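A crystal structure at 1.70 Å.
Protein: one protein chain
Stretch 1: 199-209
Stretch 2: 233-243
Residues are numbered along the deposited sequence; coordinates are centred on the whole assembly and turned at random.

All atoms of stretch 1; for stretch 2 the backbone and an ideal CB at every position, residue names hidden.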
# COMPACT_ATOMS: atom_id res chain seq x y z
N SER A 199 16.85 0.90 -8.14
CA SER A 199 17.33 1.18 -6.76
C SER A 199 18.47 0.22 -6.40
O SER A 199 19.41 0.65 -5.70
CB SER A 199 16.21 1.12 -5.77
OG SER A 199 15.50 2.34 -5.79
N VAL A 200 18.38 -1.03 -6.84
CA VAL A 200 19.42 -2.05 -6.54
C VAL A 200 20.72 -1.63 -7.23
O VAL A 200 21.76 -1.63 -6.58
CB VAL A 200 18.99 -3.46 -7.00
CG1 VAL A 200 20.14 -4.45 -6.91
CG2 VAL A 200 17.79 -3.95 -6.21
N LEU A 201 20.66 -1.29 -8.51
CA LEU A 201 21.86 -0.87 -9.29
C LEU A 201 22.45 0.40 -8.66
O LEU A 201 23.68 0.48 -8.56
CB LEU A 201 21.47 -0.66 -10.75
CG LEU A 201 20.90 -1.89 -11.46
CD1 LEU A 201 20.59 -1.59 -12.92
CD2 LEU A 201 21.85 -3.07 -11.36
N ALA A 202 21.62 1.35 -8.23
CA ALA A 202 22.08 2.62 -7.63
C ALA A 202 22.78 2.33 -6.30
O ALA A 202 23.82 2.97 -6.03
CB ALA A 202 20.93 3.58 -7.46
N ALA A 203 22.25 1.39 -5.51
CA ALA A 203 22.74 1.09 -4.14
C ALA A 203 24.11 0.41 -4.21
O ALA A 203 25.01 0.80 -3.45
CB ALA A 203 21.73 0.24 -3.42
N GLY A 204 24.28 -0.56 -5.10
CA GLY A 204 25.50 -1.37 -5.17
C GLY A 204 25.88 -1.85 -3.78
O GLY A 204 25.03 -2.46 -3.09
N ASP A 205 27.10 -1.55 -3.34
CA ASP A 205 27.65 -2.02 -2.04
C ASP A 205 26.85 -1.46 -0.86
O ASP A 205 27.02 -1.97 0.24
CB ASP A 205 29.12 -1.66 -1.90
CG ASP A 205 30.03 -2.46 -2.81
OD1 ASP A 205 29.51 -3.35 -3.52
OD2 ASP A 205 31.24 -2.18 -2.82
N ARG A 206 26.00 -0.45 -1.05
CA ARG A 206 25.26 0.17 0.07
C ARG A 206 23.98 -0.64 0.37
O ARG A 206 23.34 -0.35 1.39
CB ARG A 206 24.97 1.64 -0.23
CG ARG A 206 26.23 2.42 -0.57
CD ARG A 206 25.94 3.60 -1.48
NE ARG A 206 25.35 4.67 -0.70
CZ ARG A 206 24.82 5.78 -1.21
NH1 ARG A 206 24.79 6.00 -2.51
NH2 ARG A 206 24.32 6.68 -0.38
N LEU A 207 23.63 -1.60 -0.49
CA LEU A 207 22.51 -2.54 -0.21
C LEU A 207 23.02 -3.59 0.78
O LEU A 207 23.91 -4.38 0.41
CB LEU A 207 21.99 -3.19 -1.49
CG LEU A 207 20.81 -4.14 -1.29
CD1 LEU A 207 19.61 -3.42 -0.69
CD2 LEU A 207 20.40 -4.82 -2.59
N GLY A 208 22.50 -3.55 2.00
CA GLY A 208 23.01 -4.41 3.09
C GLY A 208 22.03 -5.49 3.51
O GLY A 208 22.44 -6.36 4.30
N TYR A 209 20.78 -5.45 3.04
CA TYR A 209 19.74 -6.40 3.52
C TYR A 209 18.58 -6.43 2.52
O TYR A 209 18.24 -5.39 1.93
CB TYR A 209 19.26 -5.99 4.92
CG TYR A 209 18.80 -7.12 5.82
CD1 TYR A 209 17.56 -7.71 5.67
CD2 TYR A 209 19.61 -7.59 6.84
CE1 TYR A 209 17.15 -8.74 6.50
CE2 TYR A 209 19.22 -8.62 7.68
CZ TYR A 209 17.97 -9.20 7.52
OH TYR A 209 17.57 -10.21 8.36
N UNK A 233 18.96 -7.95 -11.03
CA UNK A 233 19.64 -6.74 -10.52
C UNK A 233 20.58 -7.12 -9.37
O UNK A 233 21.70 -6.60 -9.33
CB UNK A 233 18.62 -5.70 -10.05
N UNK A 234 20.14 -7.99 -8.46
CA UNK A 234 21.01 -8.48 -7.35
C UNK A 234 22.26 -9.12 -7.95
O UNK A 234 23.35 -8.92 -7.41
CB UNK A 234 20.27 -9.48 -6.46
N UNK A 235 22.11 -9.90 -9.02
CA UNK A 235 23.26 -10.58 -9.66
C UNK A 235 24.20 -9.53 -10.26
O UNK A 235 25.42 -9.72 -10.18
CB UNK A 235 22.79 -11.56 -10.74
N UNK A 236 23.64 -8.46 -10.83
CA UNK A 236 24.40 -7.39 -11.53
C UNK A 236 25.28 -6.64 -10.52
O UNK A 236 26.34 -6.15 -10.93
CB UNK A 236 23.45 -6.42 -12.23
N UNK A 237 24.90 -6.60 -9.23
CA UNK A 237 25.75 -5.97 -8.18
C UNK A 237 26.41 -7.05 -7.30
O UNK A 237 27.02 -6.68 -6.28
CB UNK A 237 24.92 -5.03 -7.31
N UNK A 238 26.31 -8.32 -7.69
CA UNK A 238 26.83 -9.48 -6.92
C UNK A 238 26.48 -9.33 -5.44
O UNK A 238 27.38 -9.40 -4.57
CB UNK A 238 28.35 -9.61 -7.09
N UNK A 239 25.20 -9.13 -5.13
CA UNK A 239 24.73 -8.95 -3.74
C UNK A 239 25.10 -10.19 -2.90
O UNK A 239 24.71 -11.34 -3.27
CB UNK A 239 23.22 -8.71 -3.71
N UNK A 240 25.80 -9.96 -1.79
CA UNK A 240 26.19 -11.01 -0.83
C UNK A 240 25.81 -10.56 0.58
O UNK A 240 26.66 -10.04 1.31
CB UNK A 240 27.69 -11.31 -0.91
N UNK A 241 24.55 -10.73 0.93
CA UNK A 241 24.05 -10.34 2.25
C UNK A 241 22.80 -11.14 2.58
O UNK A 241 22.38 -12.00 1.82
CB UNK A 241 23.76 -8.84 2.30
N UNK A 242 22.18 -10.86 3.74
CA UNK A 242 20.97 -11.56 4.15
C UNK A 242 19.83 -11.37 3.13
O UNK A 242 19.63 -10.28 2.61
CB UNK A 242 20.53 -11.07 5.53
N UNK A 243 19.12 -12.46 2.87
CA UNK A 243 17.84 -12.46 2.11
C UNK A 243 16.81 -13.17 2.98
O UNK A 243 16.99 -14.38 3.21
CB UNK A 243 17.98 -13.15 0.75

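Position 233 lies in the last turn of a helix and points its CB toward stretch 1, where the ideal CB is already 3.7 Å from V200 CG1 and 4.4 Å from L201 CD2. So little space suits a small apolar side chain. The residue is alanine, and A233 packs its CB against V200 CG1 at 3.7 Å.

At 234 the CB points away, yet V200 CG1 is 5.1 Å from it, so a branched or long apolar chain could turn back toward V200 and L207. Leucine does this: L234 CD2 reaches L207 CD2 at 3.7 Å and V200 CG1 at 3.9 Å.

Position 235 faces away with nothing of stretch 1 near it, and many residues would serve; it is lysine.

The CB of 236 points toward stretch 1, 3.8 Å from L201 CD2. The neighbour is apolar, so aliphatic chains or the methylene part of a longer polar one would fit. Glutamine is found, and Q236 CG lies 3.6 Å from L201 CD2.

Position 237 is the first to leave helical phi/psi. Its CB points toward V200, L201 and G204, whose phi of 47° by itself favours glycine. Leucine, isoleucine, valine or methionine would all be plausible. Isoleucine uses both branches: I237 CD1 contacts V200 CG1 at 3.8 Å and G204 O at 3.6 Å, while I237 CG2 lies 4.1 Å from L201 CD2. Water 1 bridges the backbones' surroundings, 2.8 Å from I237 O and 2.7 Å from D205 OD1.

Position 238 has positive phi, which favours glycine, asparagine or aspartate, and is out of reach of stretch 1. It is aspartate.

At 239 the CB points sideways, 4.9 Å from L207 CD2, so a large side chain could extend along the strand 207-209. Tyrosine does so: Y239 CE1 is 3.9 Å from L207 CG, and the ring edge meets the backbone.

Position 240 points away; stretch 1 sets no constraint and many residues would do. It is arginine, with R240 NE salt-bridged to D238 OD2 at 3.5 Å.

An ideal CB at 241 would sit 3.4 Å from G208 O, near van der Waals contact, so glycine or a small residue such as alanine would suit. Glycine is present, barely covered by stretch 1.

At 242 the CB points toward the Y209 ring, 3.5 Å from Y209 CE2. Various apolar side chains could cover that face, and phi of -59° also permits proline, the residue found: P242 CB lies 3.8 Å from the centroid of the Y209 ring, a CH-pi contact. Y239 OH donates to P242 O at 2.7 Å.

Position 243 points away, unconstrained by stretch 1, and many residues would do; it is isoleucine.

Stretch 2, residues 233-243: ALKQIDYRGPI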
# COMPACT_ATOMS: atom_id res chain seq x y z
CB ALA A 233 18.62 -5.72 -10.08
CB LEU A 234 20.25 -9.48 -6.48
CG LEU A 234 19.20 -8.92 -5.52
CD1 LEU A 234 18.75 -10.01 -4.56
CD2 LEU A 234 19.71 -7.72 -4.74
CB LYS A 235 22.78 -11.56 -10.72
CG LYS A 235 23.87 -12.42 -11.33
CD LYS A 235 23.33 -13.46 -12.28
CE LYS A 235 24.25 -14.65 -12.42
NZ LYS A 235 25.58 -14.22 -12.89
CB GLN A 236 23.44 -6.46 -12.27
CG GLN A 236 24.14 -5.35 -13.05
CD GLN A 236 25.19 -5.84 -14.01
OE1 GLN A 236 25.11 -6.94 -14.57
NE2 GLN A 236 26.19 -5.01 -14.24
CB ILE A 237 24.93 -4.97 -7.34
CG1 ILE A 237 23.89 -5.66 -6.45
CG2 ILE A 237 24.29 -3.91 -8.22
CD1 ILE A 237 23.48 -4.85 -5.25
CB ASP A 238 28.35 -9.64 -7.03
CG ASP A 238 28.85 -10.92 -6.39
OD1 ASP A 238 28.11 -11.93 -6.45
OD2 ASP A 238 29.97 -10.89 -5.82
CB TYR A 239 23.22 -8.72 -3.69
CG TYR A 239 22.70 -8.63 -2.28
CD1 TYR A 239 22.97 -7.53 -1.50
CD2 TYR A 239 21.98 -9.67 -1.72
CE1 TYR A 239 22.51 -7.44 -0.19
CE2 TYR A 239 21.51 -9.59 -0.42
CZ TYR A 239 21.77 -8.47 0.35
OH TYR A 239 21.32 -8.39 1.63
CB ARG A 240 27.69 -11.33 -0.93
CG ARG A 240 28.02 -12.22 -2.11
CD ARG A 240 29.50 -12.56 -2.19
NE ARG A 240 29.73 -13.41 -3.35
CZ ARG A 240 29.50 -14.72 -3.38
NH1 ARG A 240 29.74 -15.40 -4.49
NH2 ARG A 240 29.03 -15.34 -2.32
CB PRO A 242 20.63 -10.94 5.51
CG PRO A 242 21.94 -10.41 5.99
CD PRO A 242 22.66 -9.93 4.76
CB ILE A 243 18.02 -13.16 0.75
CG1 ILE A 243 19.12 -12.50 -0.08
CG2 ILE A 243 16.69 -13.22 0.02
CD1 ILE A 243 19.43 -13.21 -1.39
O HOH W 1 27.40 -4.49 -4.65
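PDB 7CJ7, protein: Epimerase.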